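Local atomic coordinates of DNA polymerase III, beta subunit (Eubacterium rectale, PDB entry 3T0P), a protein that probably tethers DNA polymerases and other proteins to DNA and confers processivity, as a beta sliding clamp that closes into a ring-shaped head-to-tail homodimer. Residues N16-K20 and E202-I206; K280-I284 and R295-F299. All coordinates share one frame; numbering follows the deposited sequence.

How the contacts relate
Contact 1 comes first along the chain and is complete before contact 2 begins; their centres lie 38 Å apart and their nearest atoms about 27 Å apart. Contact 1 spans two domains: residues 16-20 lie on helix 8-18 of the N-terminal domain, with S19 and K20 in a 3-10 segment, and residues 202-206 lie on helix 197-206 of the central domain, both resting on the eight-stranded sheet that runs across that boundary. Contact 2 stays within the C-terminal domain, in the hairpin of strands 283-288 and 291-297, part of a separate four-stranded sheet. One therefore joins neighbouring domains and the other builds a single one, two levels at which a three-domain clamp chain is held together.

Contact 1. Residues N16-K20 and E202-I206; sequences NIVSK and EISKI
I17 opens the contact with I206, its CG2 lying 3.9 Å from I206 CD1, the two side chains crossing at about a right angle. The first torsion of I17 (chi1 -72°) sets CG1 beside the backbone N and CG2 anti to it, and CG2 is the branch that reaches I206. The other branch of I206, CG2, sits 3.7 Å from I17 O and also approaches N16 O. Around this pair, I54 of strand 52-58 touches I17, as does T231 of strand 231-236, while V233 touches I206.

K20 buries more surface than any other residue here, I206 the next. Its chain bends at chi2 (66°) and then runs straight, so that K20 CD passes 3.7 Å from I206 CG2, the two side chains sliding past each other in opposite directions, while CE comes 3.9 Å from K205 CB. The ammonium group turns back to its own helix: K20 NZ donates to N16 O at 2.8 Å, in the carbonyl plane, with a C=O...N angle of 151°. N16 gives its side-chain OD1 to R80.

At the end of the segment K20 faces E202. The carboxylate atom E202 OE1 lies 3.5 Å from K20 CG, against the aliphatic part of the lysine, and it also comes close to K20 O, where two acceptors meet without a hydrogen bond. E202 instead pairs within its own helix, both carboxylate oxygens receiving weak bonds from K205 NZ in a salt bridge.

No hydrogen bond or salt bridge crosses between the segments. The meeting of N-terminal and central domains here is largely aliphatic carbon packed against carbon and backbone oxygen, while each lysine finds its polar partner within its own segment, firmly for K20 and weakly for K205; the charged residues contribute mainly through their aliphatic stems.

Contact 2. Residues K280-I284 and R295-F299; sequences KKPII and RINSF
I284 and R295 form an antiparallel hydrogen-bonded pair, the backbone core of this beta hairpin. I284 N donates to R295 O at 2.8 Å, nearly straight at 175°, and R295 N returns a bond to I284 O at 2.9 Å. R295 O also takes a bent CA-H...O contact from I283 CA (135° at H).

Beyond this pair the two segments are linked less directly. A water donates to P282 O at 3.0 Å and accepts a weak bond from N297 N. The K281 chain, bent at chi2 (-89°) and again at chi4, lays CD 3.4 Å from N297 O and brings NZ within a weak bond of the same oxygen.

Van der Waals contacts add to this: I296 CG1 lies 3.6 Å from P282 O, and I296 CD1 is 4.5 Å from I283 CB. I283 and I296 share A271 of helix 261-272. On the face bearing I284 and R295, I284 CG2 meets R295 NH2 at the edge of the guanidinium, in its plane; M317 of strand 316-320 touches both residues.

Direct backbone pairing thus gives way to water and a lysine where the hairpin opens, consistent with a looser grip toward K281 and N297.

Contact 1. Residues N16-K20 and E202-I206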
ATOM      1  N   ASN B  16      12.042   9.940  12.050  1.00 43.92           N
ATOM      2  CA  ASN B  16      10.754   9.313  11.781  1.00 42.57           C
ATOM      3  C   ASN B  16       9.667   9.808  12.732  1.00 48.73           C
ATOM      4  O   ASN B  16       8.502   9.789  12.376  1.00 50.73           O
ATOM      5  CB  ASN B  16      10.870   7.803  11.875  1.00 38.64           C
ATOM      6  CG  ASN B  16      11.434   7.142  10.645  1.00 54.28           C
ATOM      7  OD1 ASN B  16      11.596   7.752   9.581  1.00 52.03           O
ATOM      8  ND2 ASN B  16      11.732   5.859  10.759  1.00 42.18           N
ATOM      9  N   ILE B  17      10.033  10.242  13.928  1.00 45.45           N
ATOM     10  CA  ILE B  17       9.069  10.767  14.885  1.00 44.27           C
ATOM     11  C   ILE B  17       8.748  12.239  14.555  1.00 47.19           C
ATOM     12  O   ILE B  17       7.584  12.570  14.375  1.00 47.46           O
ATOM     13  CB  ILE B  17       9.570  10.562  16.343  1.00 45.88           C
ATOM     14  CG1 ILE B  17       9.481   9.047  16.721  1.00 44.30           C
ATOM     15  CG2 ILE B  17       8.763  11.429  17.322  1.00 44.66           C
ATOM     16  CD1 ILE B  17      10.230   8.660  17.977  1.00 41.41           C
ATOM     17  N   VAL B  18       9.763  13.100  14.448  1.00 43.96           N
ATOM     18  CA  VAL B  18       9.570  14.544  14.256  1.00 44.75           C
ATOM     19  C   VAL B  18       8.983  14.886  12.888  1.00 51.85           C
ATOM     20  O   VAL B  18       8.307  15.907  12.778  1.00 53.38           O
ATOM     21  CB  VAL B  18      10.833  15.400  14.570  1.00 48.61           C
ATOM     22  CG1 VAL B  18      11.257  15.214  16.022  1.00 48.36           C
ATOM     23  CG2 VAL B  18      11.990  15.100  13.619  1.00 48.57           C
ATOM     24  N   SER B  19       9.187  14.029  11.878  1.00 49.65           N
ATOM     25  CA  SER B  19       8.645  14.188  10.521  1.00 50.39           C
ATOM     26  C   SER B  19       7.115  14.299  10.490  1.00 56.04           C
ATOM     27  O   SER B  19       6.573  14.853   9.534  1.00 56.58           O
ATOM     28  CB  SER B  19       9.069  13.020   9.637  1.00 52.50           C
ATOM     29  OG  SER B  19      10.441  13.191   9.316  1.00 63.37           O
ATOM     30  N   LYS B  20       6.417  13.777  11.515  1.00 52.65           N
ATOM     31  CA  LYS B  20       4.944  13.846  11.593  1.00 50.67           C
ATOM     32  C   LYS B  20       4.433  15.274  11.814  1.00 55.45           C
ATOM     33  O   LYS B  20       3.239  15.494  11.691  1.00 55.00           O
ATOM     34  CB  LYS B  20       4.410  12.916  12.685  1.00 50.85           C
ATOM     35  CG  LYS B  20       4.123  11.513  12.155  1.00 54.71           C
ATOM     36  CD  LYS B  20       5.393  10.784  11.720  1.00 50.65           C
ATOM     37  CE  LYS B  20       5.166   9.373  11.281  1.00 45.33           C
ATOM     38  NZ  LYS B  20       6.445   8.759  10.823  1.00 49.63           N
ATOM     39  N   GLU B 202      -1.616  12.657  13.818  1.00 46.27           N
ATOM     40  CA  GLU B 202      -0.149  12.546  13.783  1.00 46.67           C
ATOM     41  C   GLU B 202       0.397  11.798  15.002  1.00 49.13           C
ATOM     42  O   GLU B 202       1.347  11.023  14.868  1.00 46.66           O
ATOM     43  CB  GLU B 202       0.503  13.934  13.664  1.00 48.96           C
ATOM     44  CG  GLU B 202       0.167  14.659  12.360  1.00 62.51           C
ATOM     45  CD  GLU B 202       0.300  13.842  11.084  1.00 87.16           C
ATOM     46  OE1 GLU B 202       1.342  13.171  10.913  1.00 72.43           O
ATOM     47  OE2 GLU B 202      -0.651  13.847  10.270  1.00 90.17           O
ATOM     48  N   ILE B 203      -0.222  11.989  16.174  1.00 46.10           N
ATOM     49  CA  ILE B 203       0.245  11.295  17.372  1.00 47.42           C
ATOM     50  C   ILE B 203      -0.076   9.768  17.282  1.00 49.71           C
ATOM     51  O   ILE B 203       0.717   8.960  17.779  1.00 47.26           O
ATOM     52  CB  ILE B 203      -0.229  11.989  18.675  1.00 52.63           C
ATOM     53  CG1 ILE B 203       0.699  11.635  19.825  1.00 55.53           C
ATOM     54  CG2 ILE B 203      -1.665  11.737  19.014  1.00 53.49           C
ATOM     55  CD1 ILE B 203       0.848  12.715  20.820  1.00 70.54           C
ATOM     56  N   SER B 204      -1.188   9.388  16.593  1.00 46.40           N
ATOM     57  CA  SER B 204      -1.537   7.998  16.321  1.00 46.36           C
ATOM     58  C   SER B 204      -0.394   7.270  15.582  1.00 47.13           C
ATOM     59  O   SER B 204      -0.129   6.108  15.863  1.00 45.71           O
ATOM     60  CB  SER B 204      -2.801   7.914  15.473  1.00 49.38           C
ATOM     61  OG  SER B 204      -3.938   7.955  16.310  1.00 65.56           O
ATOM     62  N   LYS B 205       0.276   7.971  14.668  1.00 42.21           N
ATOM     63  CA  LYS B 205       1.366   7.427  13.847  1.00 41.54           C
ATOM     64  C   LYS B 205       2.693   7.260  14.622  1.00 48.60           C
ATOM     65  O   LYS B 205       3.557   6.541  14.147  1.00 48.66           O
ATOM     66  CB  LYS B 205       1.617   8.354  12.645  1.00 42.65           C
ATOM     67  CG  LYS B 205       0.467   8.440  11.649  1.00 48.18           C
ATOM     68  CD  LYS B 205       0.834   9.439  10.569  1.00 52.93           C
ATOM     69  CE  LYS B 205      -0.292   9.745   9.636  1.00 64.67           C
ATOM     70  NZ  LYS B 205       0.076  10.860   8.720  1.00 71.54           N
ATOM     71  N   ILE B 206       2.900   7.951  15.769  1.00 47.11           N
ATOM     72  CA  ILE B 206       4.193   7.831  16.451  1.00 46.63           C
ATOM     73  C   ILE B 206       4.105   7.120  17.802  1.00 52.27           C
ATOM     74  O   ILE B 206       5.147   6.817  18.389  1.00 50.57           O
ATOM     75  CB  ILE B 206       4.912   9.183  16.591  1.00 49.78           C
ATOM     76  CG1 ILE B 206       4.080  10.256  17.349  1.00 49.80           C
ATOM     77  CG2 ILE B 206       5.376   9.663  15.224  1.00 51.47           C
ATOM     78  CD1 ILE B 206       4.886  11.514  17.728  1.00 49.28           C
TER

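Contact 2. Residues K280-I284 and R295-F299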
ATOM      1  N   LYS B 280     -24.818   8.396  -4.165  1.00 83.72           N
ATOM      2  CA  LYS B 280     -25.030   8.613  -2.742  1.00 81.09           C
ATOM      3  C   LYS B 280     -26.406   8.046  -2.406  1.00 78.16           C
ATOM      4  O   LYS B 280     -27.395   8.786  -2.377  1.00 80.16           O
ATOM      5  CB  LYS B 280     -24.891  10.105  -2.376  1.00 84.37           C
ATOM      6  N   LYS B 281     -26.476   6.710  -2.227  1.00 65.26           N
ATOM      7  CA  LYS B 281     -27.731   6.032  -1.917  1.00 60.21           C
ATOM      8  C   LYS B 281     -27.746   5.615  -0.437  1.00 53.74           C
ATOM      9  O   LYS B 281     -26.739   5.141   0.074  1.00 49.42           O
ATOM     10  CB  LYS B 281     -27.955   4.817  -2.848  1.00 60.65           C
ATOM     11  CG  LYS B 281     -28.194   5.165  -4.322  1.00 64.79           C
ATOM     12  CD  LYS B 281     -29.676   5.380  -4.622  1.00 72.87           C
ATOM     13  CE  LYS B 281     -29.912   5.834  -6.042  1.00 83.30           C
ATOM     14  NZ  LYS B 281     -30.531   4.771  -6.883  1.00 93.44           N
ATOM     15  N   PRO B 282     -28.853   5.803   0.303  1.00 48.34           N
ATOM     16  CA  PRO B 282     -28.860   5.313   1.688  1.00 46.16           C
ATOM     17  C   PRO B 282     -29.117   3.802   1.772  1.00 45.23           C
ATOM     18  O   PRO B 282     -29.635   3.208   0.838  1.00 43.93           O
ATOM     19  CB  PRO B 282     -30.002   6.087   2.327  1.00 48.71           C
ATOM     20  CG  PRO B 282     -30.934   6.411   1.199  1.00 54.78           C
ATOM     21  CD  PRO B 282     -30.167   6.360  -0.090  1.00 50.21           C
ATOM     22  N   ILE B 283     -28.693   3.177   2.867  1.00 41.05           N
ATOM     23  CA  ILE B 283     -29.046   1.802   3.168  1.00 40.38           C
ATOM     24  C   ILE B 283     -30.393   1.912   3.940  1.00 44.44           C
ATOM     25  O   ILE B 283     -30.506   2.767   4.830  1.00 41.89           O
ATOM     26  CB  ILE B 283     -27.920   1.020   3.918  1.00 42.94           C
ATOM     27  CG1 ILE B 283     -28.318  -0.461   4.031  1.00 44.14           C
ATOM     28  CG2 ILE B 283     -27.577   1.647   5.295  1.00 43.45           C
ATOM     29  CD1 ILE B 283     -27.284  -1.375   4.021  1.00 49.94           C
ATOM     30  N   ILE B 284     -31.417   1.148   3.525  1.00 42.48           N
ATOM     31  CA  ILE B 284     -32.747   1.148   4.165  1.00 43.31           C
ATOM     32  C   ILE B 284     -32.862  -0.046   5.114  1.00 46.32           C
ATOM     33  O   ILE B 284     -32.624  -1.169   4.686  1.00 44.37           O
ATOM     34  CB  ILE B 284     -33.910   1.135   3.142  1.00 48.27           C
ATOM     35  CG1 ILE B 284     -33.793   2.229   2.055  1.00 49.63           C
ATOM     36  CG2 ILE B 284     -35.296   1.132   3.828  1.00 51.28           C
ATOM     37  CD1 ILE B 284     -33.732   3.623   2.505  1.00 54.17           C
ATOM     38  N   ARG B 295     -31.745  -3.064   2.654  1.00 43.43           N
ATOM     39  CA  ARG B 295     -31.803  -2.923   1.195  1.00 43.15           C
ATOM     40  C   ARG B 295     -31.025  -1.722   0.711  1.00 44.49           C
ATOM     41  O   ARG B 295     -30.959  -0.676   1.393  1.00 42.25           O
ATOM     42  CB  ARG B 295     -33.244  -2.766   0.684  1.00 40.75           C
ATOM     43  CG  ARG B 295     -34.166  -3.921   0.982  1.00 54.05           C
ATOM     44  CD  ARG B 295     -35.600  -3.643   0.570  1.00 57.07           C
ATOM     45  NE  ARG B 295     -36.157  -2.474   1.255  1.00 71.72           N
ATOM     46  CZ  ARG B 295     -37.438  -2.122   1.215  1.00 97.88           C
ATOM     47  NH1 ARG B 295     -38.316  -2.861   0.547  1.00 90.56           N
ATOM     48  NH2 ARG B 295     -37.855  -1.036   1.857  1.00 90.42           N
ATOM     49  N   ILE B 296     -30.516  -1.862  -0.513  1.00 38.88           N
ATOM     50  CA  ILE B 296     -29.888  -0.803  -1.242  1.00 39.45           C
ATOM     51  C   ILE B 296     -30.140  -1.111  -2.692  1.00 45.61           C
ATOM     52  O   ILE B 296     -30.243  -2.282  -3.066  1.00 45.06           O
ATOM     53  CB  ILE B 296     -28.384  -0.605  -0.866  1.00 42.23           C
ATOM     54  CG1 ILE B 296     -27.915   0.826  -1.180  1.00 42.44           C
ATOM     55  CG2 ILE B 296     -27.451  -1.690  -1.474  1.00 42.00           C
ATOM     56  CD1 ILE B 296     -26.646   1.256  -0.357  1.00 43.35           C
ATOM     57  N   ASN B 297     -30.280  -0.076  -3.506  1.00 45.43           N
ATOM     58  CA  ASN B 297     -30.422  -0.241  -4.963  1.00 47.80           C
ATOM     59  C   ASN B 297     -29.706   0.921  -5.638  1.00 54.14           C
ATOM     60  O   ASN B 297     -29.643   2.015  -5.076  1.00 54.56           O
ATOM     61  CB  ASN B 297     -31.884  -0.354  -5.409  1.00 50.73           C
ATOM     62  CG  ASN B 297     -32.662   0.848  -5.052  1.00 87.50           C
ATOM     63  OD1 ASN B 297     -32.686   1.834  -5.798  1.00 85.37           O
ATOM     64  ND2 ASN B 297     -33.212   0.830  -3.845  1.00 90.15           N
ATOM     65  N   SER B 298     -29.123   0.665  -6.804  1.00 51.30           N
ATOM     66  CA  SER B 298     -28.409   1.649  -7.613  1.00 50.96           C
ATOM     67  C   SER B 298     -28.517   1.267  -9.082  1.00 54.45           C
ATOM     68  O   SER B 298     -29.230   0.320  -9.415  1.00 51.67           O
ATOM     69  CB  SER B 298     -26.948   1.759  -7.167  1.00 52.81           C
ATOM     70  OG  SER B 298     -26.164   0.637  -7.549  1.00 60.20           O
ATOM     71  N   PHE B 299     -27.803   1.994  -9.962  1.00 56.59           N
ATOM     72  CA  PHE B 299     -27.743   1.677 -11.394  1.00 58.96           C
ATOM     73  C   PHE B 299     -27.032   0.336 -11.613  1.00 60.74           C
ATOM     74  O   PHE B 299     -27.359  -0.361 -12.560  1.00 60.55           O
ATOM     75  CB  PHE B 299     -27.058   2.800 -12.184  1.00 62.06           C
ATOM     76  CG  PHE B 299     -27.898   4.053 -12.198  1.00 65.62           C
ATOM     77  CD1 PHE B 299     -29.096   4.102 -12.910  1.00 70.52           C
ATOM     78  CD2 PHE B 299     -27.518   5.173 -11.469  1.00 68.85           C
ATOM     79  CE1 PHE B 299     -29.892   5.252 -12.898  1.00 72.37           C
ATOM     80  CE2 PHE B 299     -28.315   6.326 -11.456  1.00 72.76           C
ATOM     81  CZ  PHE B 299     -29.493   6.357 -12.173  1.00 71.80           C
TER
HETATM   82  O   HOH W   1     -31.190   2.727  -1.649  1.00 56.64           O